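Side-chain contacts in pectate lyase II (Xanthomonas campestris pv. campestris, PDB 2QY1), which probably cleaves pectate by beta-elimination, as a secreted lyase of polysaccharide lyase family 1: residues A[176-181]-A[194-199]; A[229-234]-A[244-249]; A[250-255]-A[290-295]. The protein carries 2 engineered substitutions. All blocks are in the same frame, centred on the assembly; numbering follows the deposited sequence.

Contact 1 of 3, residues A[176-181]-A[194-199]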
ATOM      1  N   LYS A 176      -2.210 -10.385   1.427  1.00 23.42           N
ATOM      2  CA  LYS A 176      -1.007  -9.784   0.856  1.00 23.33           C
ATOM      3  C   LYS A 176      -1.136  -8.267   0.759  1.00 22.78           C
ATOM      4  O   LYS A 176      -1.741  -7.738  -0.172  1.00 22.40           O
ATOM      5  CB  LYS A 176      -0.691 -10.430  -0.495  1.00 23.63           C
ATOM      6  CG  LYS A 176      -0.140 -11.845  -0.334  1.00 24.92           C
ATOM      7  CD  LYS A 176       0.042 -12.567  -1.651  1.00 27.38           C
ATOM      8  CE  LYS A 176       1.085 -13.681  -1.526  1.00 28.52           C
ATOM      9  NZ  LYS A 176       0.732 -14.712  -0.502  1.00 29.92           N
ATOM     10  N   VAL A 177      -0.544  -7.577   1.732  1.00 22.33           N
ATOM     11  CA  VAL A 177      -0.836  -6.160   1.975  1.00 21.81           C
ATOM     12  C   VAL A 177      -0.263  -5.201   0.932  1.00 21.78           C
ATOM     13  O   VAL A 177      -1.004  -4.424   0.325  1.00 21.57           O
ATOM     14  CB  VAL A 177      -0.396  -5.720   3.397  1.00 21.82           C
ATOM     15  CG1 VAL A 177      -0.664  -4.231   3.618  1.00 21.54           C
ATOM     16  CG2 VAL A 177      -1.111  -6.550   4.442  1.00 21.49           C
ATOM     17  N   ALA A 178       1.050  -5.249   0.738  1.00 21.34           N
ATOM     18  CA  ALA A 178       1.732  -4.236  -0.057  1.00 20.97           C
ATOM     19  C   ALA A 178       2.926  -4.805  -0.807  1.00 20.82           C
ATOM     20  O   ALA A 178       3.902  -5.242  -0.199  1.00 20.70           O
ATOM     21  CB  ALA A 178       2.160  -3.068   0.830  1.00 20.87           C
ATOM     22  N   LEU A 179       2.833  -4.794  -2.133  1.00 20.63           N
ATOM     23  CA  LEU A 179       3.931  -5.213  -2.990  1.00 20.70           C
ATOM     24  C   LEU A 179       4.689  -3.993  -3.487  1.00 20.67           C
ATOM     25  O   LEU A 179       4.091  -2.966  -3.807  1.00 20.56           O
ATOM     26  CB  LEU A 179       3.408  -6.033  -4.176  1.00 20.60           C
ATOM     27  CG  LEU A 179       4.407  -6.701  -5.128  1.00 20.93           C
ATOM     28  CD1 LEU A 179       5.245  -7.755  -4.414  1.00 20.70           C
ATOM     29  CD2 LEU A 179       3.667  -7.323  -6.301  1.00 21.14           C
ATOM     30  N   ASN A 180       6.012  -4.110  -3.542  1.00 20.62           N
ATOM     31  CA  ASN A 180       6.854  -3.057  -4.092  1.00 20.84           C
ATOM     32  C   ASN A 180       7.971  -3.699  -4.914  1.00 20.86           C
ATOM     33  O   ASN A 180       9.040  -3.995  -4.391  1.00 20.74           O
ATOM     34  CB  ASN A 180       7.410  -2.170  -2.968  1.00 20.63           C
ATOM     35  CG  ASN A 180       7.824  -0.792  -3.454  1.00 21.05           C
ATOM     36  OD1 ASN A 180       8.443  -0.647  -4.512  1.00 20.86           O
ATOM     37  ND2 ASN A 180       7.486   0.234  -2.675  1.00 20.51           N
ATOM     38  N   GLY A 181       7.699  -3.921  -6.200  1.00 21.01           N
ATOM     39  CA  GLY A 181       8.578  -4.708  -7.067  1.00 21.32           C
ATOM     40  C   GLY A 181       7.993  -6.103  -7.211  1.00 21.58           C
ATOM     41  O   GLY A 181       7.853  -6.819  -6.221  1.00 21.60           O
ATOM     42  N   THR A 194       9.855   5.188  -1.694  1.00 19.49           N
ATOM     43  CA  THR A 194       8.540   5.075  -1.068  1.00 19.18           C
ATOM     44  C   THR A 194       8.584   5.351   0.429  1.00 19.31           C
ATOM     45  O   THR A 194       9.425   4.809   1.152  1.00 19.20           O
ATOM     46  CB  THR A 194       7.935   3.669  -1.291  1.00 19.25           C
ATOM     47  OG1 THR A 194       8.234   3.220  -2.619  1.00 19.26           O
ATOM     48  CG2 THR A 194       6.422   3.685  -1.086  1.00 18.66           C
ATOM     49  N   THR A 195       7.664   6.192   0.890  1.00 19.11           N
ATOM     50  CA  THR A 195       7.478   6.405   2.315  1.00 19.17           C
ATOM     51  C   THR A 195       6.163   5.764   2.755  1.00 19.20           C
ATOM     52  O   THR A 195       5.098   6.123   2.258  1.00 19.34           O
ATOM     53  CB  THR A 195       7.483   7.906   2.673  1.00 19.10           C
ATOM     54  OG1 THR A 195       8.650   8.529   2.120  1.00 19.31           O
ATOM     55  CG2 THR A 195       7.474   8.095   4.185  1.00 19.45           C
ATOM     56  N   TYR A 196       6.257   4.801   3.669  1.00 19.04           N
ATOM     57  CA  TYR A 196       5.090   4.212   4.319  1.00 19.04           C
ATOM     58  C   TYR A 196       5.027   4.738   5.745  1.00 19.18           C
ATOM     59  O   TYR A 196       5.895   4.411   6.556  1.00 19.03           O
ATOM     60  CB  TYR A 196       5.206   2.686   4.381  1.00 18.81           C
ATOM     61  CG  TYR A 196       5.283   1.961   3.053  1.00 18.77           C
ATOM     62  CD1 TYR A 196       6.509   1.743   2.423  1.00 18.39           C
ATOM     63  CD2 TYR A 196       4.133   1.456   2.449  1.00 18.67           C
ATOM     64  CE1 TYR A 196       6.582   1.059   1.215  1.00 18.58           C
ATOM     65  CE2 TYR A 196       4.194   0.770   1.241  1.00 18.44           C
ATOM     66  CZ  TYR A 196       5.418   0.578   0.629  1.00 18.19           C
ATOM     67  OH  TYR A 196       5.484  -0.101  -0.564  1.00 17.86           O
ATOM     68  N   HIS A 197       4.020   5.546   6.073  1.00 19.22           N
ATOM     69  CA  HIS A 197       3.907   6.027   7.454  1.00 19.23           C
ATOM     70  C   HIS A 197       2.491   6.151   7.998  1.00 19.45           C
ATOM     71  O   HIS A 197       1.544   6.406   7.252  1.00 18.91           O
ATOM     72  CB  HIS A 197       4.704   7.322   7.672  1.00 19.64           C
ATOM     73  CG  HIS A 197       4.080   8.541   7.070  1.00 20.08           C
ATOM     74  ND1 HIS A 197       3.245   9.376   7.781  1.00 20.77           N
ATOM     75  CD2 HIS A 197       4.188   9.080   5.833  1.00 20.42           C
ATOM     76  CE1 HIS A 197       2.854  10.370   7.003  1.00 20.78           C
ATOM     77  NE2 HIS A 197       3.413  10.215   5.817  1.00 20.96           N
ATOM     78  N   HIS A 198       2.372   5.946   9.311  1.00 19.47           N
ATOM     79  CA  HIS A 198       1.102   6.033  10.045  1.00 19.68           C
ATOM     80  C   HIS A 198       0.004   5.111   9.503  1.00 19.85           C
ATOM     81  O   HIS A 198      -1.188   5.385   9.670  1.00 19.81           O
ATOM     82  CB  HIS A 198       0.617   7.484  10.132  1.00 19.47           C
ATOM     83  CG  HIS A 198       1.421   8.337  11.064  1.00 19.40           C
ATOM     84  ND1 HIS A 198       2.467   9.126  10.635  1.00 19.13           N
ATOM     85  CD2 HIS A 198       1.331   8.528  12.402  1.00 18.96           C
ATOM     86  CE1 HIS A 198       2.985   9.766  11.668  1.00 18.92           C
ATOM     87  NE2 HIS A 198       2.316   9.420  12.752  1.00 18.49           N
ATOM     88  N   ASN A 199       0.412   4.017   8.861  1.00 20.14           N
ATOM     89  CA  ASN A 199      -0.533   3.005   8.404  1.00 20.53           C
ATOM     90  C   ASN A 199      -0.893   2.035   9.530  1.00 20.83           C
ATOM     91  O   ASN A 199      -0.096   1.804  10.445  1.00 20.96           O
ATOM     92  CB  ASN A 199       0.022   2.223   7.205  1.00 20.17           C
ATOM     93  CG  ASN A 199       0.375   3.115   6.030  1.00 20.19           C
ATOM     94  OD1 ASN A 199       1.546   3.305   5.704  1.00 20.66           O
ATOM     95  ND2 ASN A 199      -0.637   3.669   5.392  1.00 17.51           N
TER
HETATM   96  O   HOH W   1       3.453  -1.072  -2.006  1.00 10.66           O
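N180, T194 and Y196 form a small polar cluster, with A178 beside it, across the buried interior of the right-handed parallel beta-helix. The two segments lie on different faces of the solenoid. Their backbones do not pair, and the CA atoms of A178 and Y196 are 10.1 Å apart. The side chains of N180 and Y196 span most of the gap. In Y196, CG lies opposite the carbonyl carbon (chi1 -62°), which sends the ring across the core to strand 176-180. There the OH donates to a water at 2.7 Å from Y196 OH. The water sits in the ring plane, at the edge, and donates in turn to L179 O, also at 2.7 Å. The phenol is thus tied to the main chain through one water. The CB of N180 comes within 3.7 Å of Y196 OH. The N180 amide lies near the ring edge, its plane 65° from that of the ring; the amide is probably turned over in the model. T194 meets it from the opposite direction, with OG1 3.1 Å from the modelled N180 ND2. A178 adds an apolar touch, its CB 4.4 Å from Y196 CE2, oblique to the ring. M157 of strand 155-158 packs on N180, T194 and Y196. N199 packs on N169 and its N is hydrogen-bonded to N221 OD1, consistent with the asparagine ladder known in pectate lyases. The cluster shows that this core is not purely apolar: the tyrosine hydroxyl spends its proton on the bound water, and that water donates to the L179 carbonyl.

Contact 2 of 3, residues A[229-234]-A[244-249]. With PO4 (phosphate ion), chain C.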
ATOM      1  N   SER A 229       4.735 -12.921   7.874  1.00 21.00           N
ATOM      2  CA  SER A 229       5.914 -12.056   7.889  1.00 20.85           C
ATOM      3  C   SER A 229       5.496 -10.603   7.707  1.00 20.83           C
ATOM      4  O   SER A 229       4.462 -10.319   7.094  1.00 21.03           O
ATOM      5  CB  SER A 229       6.911 -12.460   6.800  1.00 20.83           C
ATOM      6  OG  SER A 229       6.308 -12.430   5.519  1.00 20.40           O
ATOM      7  N   GLY A 230       6.302  -9.688   8.237  1.00 20.74           N
ATOM      8  CA  GLY A 230       5.994  -8.260   8.170  1.00 20.67           C
ATOM      9  C   GLY A 230       6.715  -7.555   7.037  1.00 20.59           C
ATOM     10  O   GLY A 230       6.418  -7.779   5.860  1.00 20.53           O
ATOM     11  N   ILE A 231       7.659  -6.690   7.402  1.00 20.42           N
ATOM     12  CA  ILE A 231       8.491  -5.988   6.431  1.00 20.20           C
ATOM     13  C   ILE A 231       9.491  -6.980   5.847  1.00 20.19           C
ATOM     14  O   ILE A 231      10.328  -7.528   6.568  1.00 20.00           O
ATOM     15  CB  ILE A 231       9.243  -4.793   7.075  1.00 20.19           C
ATOM     16  CG1 ILE A 231       8.251  -3.788   7.673  1.00 20.00           C
ATOM     17  CG2 ILE A 231      10.159  -4.113   6.056  1.00 20.18           C
ATOM     18  CD1 ILE A 231       8.838  -2.913   8.772  1.00 19.75           C
ATOM     19  N   ASN A 232       9.387  -7.211   4.542  1.00 20.12           N
ATOM     20  CA  ASN A 232      10.263  -8.148   3.848  1.00 20.15           C
ATOM     21  C   ASN A 232      11.081  -7.422   2.782  1.00 20.22           C
ATOM     22  O   ASN A 232      10.575  -7.120   1.699  1.00 20.10           O
ATOM     23  CB  ASN A 232       9.437  -9.286   3.232  1.00 20.13           C
ATOM     24  CG  ASN A 232      10.278 -10.493   2.849  1.00 20.10           C
ATOM     25  OD1 ASN A 232      11.488 -10.531   3.077  1.00 20.19           O
ATOM     26  ND2 ASN A 232       9.631 -11.494   2.263  1.00 19.80           N
ATOM     27  N   VAL A 233      12.341  -7.133   3.106  1.00 20.28           N
ATOM     28  CA  VAL A 233      13.213  -6.353   2.228  1.00 20.41           C
ATOM     29  C   VAL A 233      14.111  -7.287   1.422  1.00 20.49           C
ATOM     30  O   VAL A 233      14.813  -8.119   1.989  1.00 20.61           O
ATOM     31  CB  VAL A 233      14.071  -5.339   3.021  1.00 20.47           C
ATOM     32  CG1 VAL A 233      14.715  -4.342   2.078  1.00 20.57           C
ATOM     33  CG2 VAL A 233      13.223  -4.601   4.049  1.00 20.62           C
ATOM     34  N   ARG A 234      14.094  -7.131   0.102  1.00 20.52           N
ATOM     35  CA  ARG A 234      14.709  -8.099  -0.807  1.00 20.48           C
ATOM     36  C   ARG A 234      15.409  -7.426  -1.985  1.00 20.48           C
ATOM     37  O   ARG A 234      15.212  -6.235  -2.237  1.00 20.60           O
ATOM     38  CB  ARG A 234      13.638  -9.069  -1.328  1.00 20.52           C
ATOM     39  CG  ARG A 234      13.072 -10.012  -0.271  1.00 20.36           C
ATOM     40  CD  ARG A 234      11.611 -10.347  -0.532  1.00 19.58           C
ATOM     41  NE  ARG A 234      11.450 -11.308  -1.622  1.00 19.90           N
ATOM     42  CZ  ARG A 234      10.385 -12.089  -1.791  1.00 20.03           C
ATOM     43  NH1 ARG A 234       9.370 -12.046  -0.936  1.00 19.29           N
ATOM     44  NH2 ARG A 234      10.342 -12.931  -2.816  1.00 20.11           N
ATOM     45  N   ASN A 244       8.264   2.509  14.540  1.00 20.26           N
ATOM     46  CA  ASN A 244       7.043   1.736  14.347  1.00 20.48           C
ATOM     47  C   ASN A 244       6.623   1.093  15.668  1.00 20.50           C
ATOM     48  O   ASN A 244       7.384   1.087  16.639  1.00 20.55           O
ATOM     49  CB  ASN A 244       7.238   0.667  13.260  1.00 20.40           C
ATOM     50  CG  ASN A 244       7.691   1.249  11.930  1.00 20.45           C
ATOM     51  OD1 ASN A 244       8.879   1.243  11.608  1.00 21.51           O
ATOM     52  ND2 ASN A 244       6.747   1.760  11.155  1.00 19.04           N
ATOM     53  N   TYR A 245       5.404   0.563  15.700  1.00 20.61           N
ATOM     54  CA  TYR A 245       4.883  -0.151  16.861  1.00 20.65           C
ATOM     55  C   TYR A 245       4.548  -1.572  16.418  1.00 20.74           C
ATOM     56  O   TYR A 245       3.606  -1.779  15.650  1.00 20.65           O
ATOM     57  CB  TYR A 245       3.631   0.562  17.388  1.00 20.55           C
ATOM     58  CG  TYR A 245       3.168   0.159  18.777  1.00 20.45           C
ATOM     59  CD1 TYR A 245       3.288   1.042  19.850  1.00 20.51           C
ATOM     60  CD2 TYR A 245       2.584  -1.089  19.013  1.00 20.45           C
ATOM     61  CE1 TYR A 245       2.851   0.691  21.123  1.00 20.52           C
ATOM     62  CE2 TYR A 245       2.147  -1.450  20.284  1.00 20.50           C
ATOM     63  CZ  TYR A 245       2.284  -0.556  21.333  1.00 20.51           C
ATOM     64  OH  TYR A 245       1.857  -0.905  22.591  1.00 20.51           O
ATOM     65  N   PHE A 246       5.335  -2.540  16.889  1.00 20.81           N
ATOM     66  CA  PHE A 246       5.153  -3.949  16.536  1.00 21.01           C
ATOM     67  C   PHE A 246       4.588  -4.743  17.714  1.00 21.07           C
ATOM     68  O   PHE A 246       5.097  -4.644  18.833  1.00 20.90           O
ATOM     69  CB  PHE A 246       6.486  -4.589  16.129  1.00 21.11           C
ATOM     70  CG  PHE A 246       7.124  -3.989  14.906  1.00 21.32           C
ATOM     71  CD1 PHE A 246       8.132  -3.039  15.030  1.00 21.45           C
ATOM     72  CD2 PHE A 246       6.743  -4.399  13.627  1.00 21.49           C
ATOM     73  CE1 PHE A 246       8.740  -2.491  13.905  1.00 21.51           C
ATOM     74  CE2 PHE A 246       7.346  -3.857  12.496  1.00 21.18           C
ATOM     75  CZ  PHE A 246       8.345  -2.898  12.635  1.00 21.25           C
ATOM     76  N   GLU A 247       3.545  -5.530  17.456  1.00 21.20           N
ATOM     77  CA  GLU A 247       3.059  -6.525  18.425  1.00 21.29           C
ATOM     78  C   GLU A 247       2.296  -7.641  17.719  1.00 21.36           C
ATOM     79  O   GLU A 247       1.744  -7.428  16.636  1.00 21.44           O
ATOM     80  CB  GLU A 247       2.203  -5.886  19.530  1.00 21.27           C
ATOM     81  CG  GLU A 247       0.927  -5.196  19.052  1.00 21.25           C
ATOM     82  CD  GLU A 247       0.096  -4.642  20.194  1.00 21.50           C
ATOM     83  OE1 GLU A 247       0.431  -4.907  21.368  1.00 21.24           O
ATOM     84  OE2 GLU A 247      -0.899  -3.941  19.921  1.00 21.69           O
ATOM     85  N   ASN A 248       2.271  -8.822  18.339  1.00 21.30           N
ATOM     86  CA  ASN A 248       1.614 -10.004  17.769  1.00 21.26           C
ATOM     87  C   ASN A 248       1.955 -10.175  16.284  1.00 21.18           C
ATOM     88  O   ASN A 248       1.076 -10.186  15.422  1.00 21.13           O
ATOM     89  CB  ASN A 248       0.096  -9.943  17.995  1.00 21.24           C
ATOM     90  CG  ASN A 248      -0.272  -9.766  19.462  1.00 21.44           C
ATOM     91  OD1 ASN A 248      -0.976  -8.825  19.827  1.00 21.86           O
ATOM     92  ND2 ASN A 248       0.213 -10.666  20.308  1.00 20.29           N
ATOM     93  N   ILE A 249       3.249 -10.287  16.000  1.00 21.16           N
ATOM     94  CA  ILE A 249       3.740 -10.321  14.624  1.00 21.05           C
ATOM     95  C   ILE A 249       4.841 -11.367  14.468  1.00 21.12           C
ATOM     96  O   ILE A 249       5.752 -11.455  15.299  1.00 21.12           O
ATOM     97  CB  ILE A 249       4.205  -8.901  14.134  1.00 21.05           C
ATOM     98  CG1 ILE A 249       4.808  -8.965  12.723  1.00 20.83           C
ATOM     99  CG2 ILE A 249       5.176  -8.256  15.127  1.00 20.85           C
ATOM    100  CD1 ILE A 249       4.826  -7.628  11.978  1.00 20.83           C
TER
HETATM  101  P   PO4 C   2       7.264 -15.004  -1.870  1.00 34.82           P
HETATM  102  O1  PO4 C   2       7.403 -14.018  -0.735  1.00 33.48           O
HETATM  103  O2  PO4 C   2       5.818 -15.084  -2.304  1.00 34.46           O
HETATM  104  O3  PO4 C   2       7.712 -16.370  -1.396  1.00 34.72           O
HETATM  105  O4  PO4 C   2       8.117 -14.566  -3.041  1.00 33.36           O
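I231 and F246 meet in the hydrophobic core of the parallel beta-helix, where G230 and I249 pack next to them. The segments come from separate faces of the solenoid, and side chains fill the space between. CD1 of I231 comes in at the edge of the F246 ring, in its plane. It is 3.9 Å from F246 CZ, and the two side chains cross at about a right angle. I249 points its CG1 branch away from its own backbone N (chi1 176°), which carries CD1 across to the main chain of the other segment. I249 CD1 is 4.0 Å from G230 CA. This close fit depends on the missing side chain of the glycine. R234, far from these apolar groups, grips a phosphate ion that probably comes from the crystallisation liquor. R234 NH1 donates to phosphate O1 at 2.8 Å (157°). R234 NH2 donates to O4, also at 2.8 Å and almost straight (176°). The phosphorus lies in the guanidinium plane, so the grip is two-pronged and edge-on. R234 NE is held by S258 OG. Around the core pair, the F246 ring stacks on F223 of strand 215-226, and I249 packs on V226 of the same strand. Strand 231-234 runs parallel between strands 210-212 and 245-255. E247 makes a salt bridge to K315 of helix 314-321.

Contact 3 of 3, residues A[250-255]-A[290-295]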
ATOM      1  N   LYS A 250       4.727 -12.175  13.417  1.00 21.06           N
ATOM      2  CA  LYS A 250       5.754 -13.150  13.070  1.00 21.11           C
ATOM      3  C   LYS A 250       6.662 -12.547  12.007  1.00 21.09           C
ATOM      4  O   LYS A 250       6.183 -11.899  11.076  1.00 21.09           O
ATOM      5  CB  LYS A 250       5.120 -14.450  12.567  1.00 21.13           C
ATOM      6  CG  LYS A 250       6.113 -15.581  12.349  1.00 21.31           C
ATOM      7  CD  LYS A 250       5.414 -16.883  12.011  1.00 21.48           C
ATOM      8  CE  LYS A 250       6.418 -18.012  11.870  1.00 21.70           C
ATOM      9  NZ  LYS A 250       5.743 -19.340  11.862  1.00 21.96           N
ATOM     10  N   ASN A 251       7.970 -12.762  12.158  1.00 21.11           N
ATOM     11  CA  ASN A 251       8.989 -12.190  11.267  1.00 21.16           C
ATOM     12  C   ASN A 251       8.727 -10.715  10.913  1.00 20.94           C
ATOM     13  O   ASN A 251       8.531 -10.389   9.736  1.00 20.82           O
ATOM     14  CB  ASN A 251       9.126 -13.032   9.989  1.00 21.25           C
ATOM     15  CG  ASN A 251       9.306 -14.509  10.278  1.00 21.71           C
ATOM     16  OD1 ASN A 251       8.496 -15.337   9.858  1.00 22.98           O
ATOM     17  ND2 ASN A 251      10.372 -14.847  10.992  1.00 20.97           N
ATOM     18  N   PRO A 252       8.709  -9.825  11.931  1.00 20.79           N
ATOM     19  CA  PRO A 252       8.366  -8.419  11.694  1.00 20.64           C
ATOM     20  C   PRO A 252       9.306  -7.707  10.726  1.00 20.58           C
ATOM     21  O   PRO A 252       8.858  -6.886   9.920  1.00 20.57           O
ATOM     22  CB  PRO A 252       8.443  -7.788  13.091  1.00 20.71           C
ATOM     23  CG  PRO A 252       9.273  -8.722  13.898  1.00 20.70           C
ATOM     24  CD  PRO A 252       8.990 -10.084  13.356  1.00 20.72           C
ATOM     25  N   VAL A 253      10.596  -8.018  10.813  1.00 20.57           N
ATOM     26  CA  VAL A 253      11.591  -7.480   9.893  1.00 20.49           C
ATOM     27  C   VAL A 253      12.436  -8.644   9.394  1.00 20.64           C
ATOM     28  O   VAL A 253      13.131  -9.302  10.174  1.00 20.50           O
ATOM     29  CB  VAL A 253      12.477  -6.396  10.559  1.00 20.46           C
ATOM     30  CG1 VAL A 253      13.558  -5.921   9.602  1.00 20.49           C
ATOM     31  CG2 VAL A 253      11.630  -5.214  11.023  1.00 20.11           C
ATOM     32  N   THR A 254      12.360  -8.903   8.093  1.00 20.67           N
ATOM     33  CA  THR A 254      13.023 -10.065   7.508  1.00 20.79           C
ATOM     34  C   THR A 254      13.449  -9.813   6.063  1.00 21.08           C
ATOM     35  O   THR A 254      13.043  -8.827   5.447  1.00 20.83           O
ATOM     36  CB  THR A 254      12.122 -11.335   7.588  1.00 20.79           C
ATOM     37  OG1 THR A 254      12.838 -12.477   7.096  1.00 20.56           O
ATOM     38  CG2 THR A 254      10.827 -11.159   6.782  1.00 20.58           C
ATOM     39  N   SER A 255      14.296 -10.701   5.552  1.00 21.38           N
ATOM     40  CA  SER A 255      14.591 -10.784   4.129  1.00 21.79           C
ATOM     41  C   SER A 255      14.557 -12.252   3.726  1.00 22.10           C
ATOM     42  O   SER A 255      15.373 -13.040   4.199  1.00 22.25           O
ATOM     43  CB  SER A 255      15.958 -10.189   3.815  1.00 21.74           C
ATOM     44  OG  SER A 255      16.219 -10.285   2.426  1.00 21.40           O
ATOM     45  N   THR A 290      16.204 -10.601  14.547  1.00 22.86           N
ATOM     46  CA  THR A 290      15.810 -11.128  15.857  1.00 22.84           C
ATOM     47  C   THR A 290      16.232 -10.212  17.010  1.00 22.78           C
ATOM     48  O   THR A 290      15.528 -10.104  18.016  1.00 22.81           O
ATOM     49  CB  THR A 290      16.357 -12.566  16.068  1.00 22.92           C
ATOM     50  OG1 THR A 290      15.959 -13.393  14.966  1.00 22.90           O
ATOM     51  CG2 THR A 290      15.827 -13.180  17.357  1.00 23.12           C
ATOM     52  N   ASN A 291      17.372  -9.548  16.849  1.00 22.69           N
ATOM     53  CA  ASN A 291      17.893  -8.650  17.878  1.00 22.73           C
ATOM     54  C   ASN A 291      17.736  -7.170  17.533  1.00 22.74           C
ATOM     55  O   ASN A 291      18.228  -6.301  18.260  1.00 22.61           O
ATOM     56  CB  ASN A 291      19.348  -8.995  18.184  1.00 22.67           C
ATOM     57  CG  ASN A 291      19.490 -10.363  18.809  1.00 22.72           C
ATOM     58  OD1 ASN A 291      19.081 -10.578  19.947  1.00 22.80           O
ATOM     59  ND2 ASN A 291      20.058 -11.300  18.061  1.00 22.73           N
ATOM     60  N   TRP A 292      17.047  -6.900  16.425  1.00 22.88           N
ATOM     61  CA  TRP A 292      16.733  -5.537  15.976  1.00 23.01           C
ATOM     62  C   TRP A 292      17.977  -4.696  15.671  1.00 23.15           C
ATOM     63  O   TRP A 292      18.022  -3.495  15.956  1.00 23.17           O
ATOM     64  CB  TRP A 292      15.792  -4.839  16.970  1.00 23.02           C
ATOM     65  CG  TRP A 292      14.481  -5.543  17.073  1.00 23.19           C
ATOM     66  CD1 TRP A 292      14.164  -6.573  17.914  1.00 23.30           C
ATOM     67  CD2 TRP A 292      13.318  -5.303  16.276  1.00 23.19           C
ATOM     68  NE1 TRP A 292      12.868  -6.979  17.699  1.00 23.38           N
ATOM     69  CE2 TRP A 292      12.325  -6.216  16.699  1.00 23.26           C
ATOM     70  CE3 TRP A 292      13.012  -4.398  15.250  1.00 23.32           C
ATOM     71  CZ2 TRP A 292      11.048  -6.250  16.134  1.00 22.99           C
ATOM     72  CZ3 TRP A 292      11.740  -4.433  14.688  1.00 23.17           C
ATOM     73  CH2 TRP A 292      10.777  -5.355  15.132  1.00 23.23           C
ATOM     74  N   ILE A 293      18.972  -5.341  15.066  1.00 23.23           N
ATOM     75  CA  ILE A 293      20.217  -4.681  14.683  1.00 23.53           C
ATOM     76  C   ILE A 293      20.210  -4.331  13.188  1.00 23.47           C
ATOM     77  O   ILE A 293      19.787  -5.135  12.355  1.00 23.48           O
ATOM     78  CB  ILE A 293      21.468  -5.530  15.105  1.00 23.55           C
ATOM     79  CG1 ILE A 293      22.708  -4.642  15.313  1.00 24.21           C
ATOM     80  CG2 ILE A 293      21.707  -6.727  14.162  1.00 24.00           C
ATOM     81  CD1 ILE A 293      23.540  -4.349  14.068  1.00 24.86           C
ATOM     82  N   SER A 294      20.666  -3.121  12.865  1.00 23.45           N
ATOM     83  CA  SER A 294      20.709  -2.635  11.485  1.00 23.47           C
ATOM     84  C   SER A 294      21.709  -3.404  10.620  1.00 23.54           C
ATOM     85  O   SER A 294      22.827  -3.688  11.053  1.00 23.36           O
ATOM     86  CB  SER A 294      21.043  -1.142  11.458  1.00 23.47           C
ATOM     87  OG  SER A 294      20.065  -0.383  12.151  1.00 23.38           O
ATOM     88  N   THR A 295      21.306  -3.733   9.395  1.00 23.62           N
ATOM     89  CA  THR A 295      22.182  -4.468   8.475  1.00 23.80           C
ATOM     90  C   THR A 295      22.853  -3.559   7.443  1.00 24.07           C
ATOM     91  O   THR A 295      23.869  -3.929   6.850  1.00 24.05           O
ATOM     92  CB  THR A 295      21.449  -5.633   7.776  1.00 23.83           C
ATOM     93  OG1 THR A 295      20.244  -5.150   7.166  1.00 23.28           O
ATOM     94  CG2 THR A 295      21.108  -6.728   8.782  1.00 23.66           C
TER
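W292 lays its indole against P252 and V253, joining the loop after strand 287-288 to strand 245-255. From CB the side chain turns to bring CG beside the backbone N (chi1 -62°), and the ring stands nearly square to the CA-CB-CG plane (chi2 88°). CB and the five-membered ring do not touch segment 250-255. The contact is made by the far rim of the six-membered ring. CZ2 comes first, 3.8 Å from P252 CG. CH2, the outermost carbon, lies 3.9 Å from both P252 CG and P252 CB, and so meets two carbons of the pyrrolidine. CZ3 turns to the next residue and is 3.7 Å from V253 CG2. V253 offers this methyl because CG2 lies opposite its carbonyl carbon, while CG1 is anti to the backbone N. The proline crosses the indole at about a right angle and the valine crosses it obliquely. Both carbons approach at a slant to the ring. All of this is van der Waals contact. The same indole also meets the F246 ring, with the planes at about 45°, and therefore joins a group of apolar side chains toward one end of the solenoid. V253 has a backbone hydrogen bond to A289, next to strand 287-288, which pairs antiparallel with strand 245-255. S294 and T295 fasten the loop to strand 263-267 through their hydroxyls.

How the contacts relate
Contact 1 lies nearest the centre of the chain, its own centre 4 Å away, and is the polar one, with a water and buried hydroxyls. Contact 2 is also core but apolar across the segments. Contact 3, 21 Å out, joins buried residues to a partly exposed tryptophan in a loop. Contacts 2 and 3 share strand 245-255 and touch: V233 O is 2.6 Å from S255 OG, and G230 N is 2.8 Å from N251 O. Contact 1 stays separate, its nearest atoms about 5 Å from contact 2 and about 11 Å from contact 3.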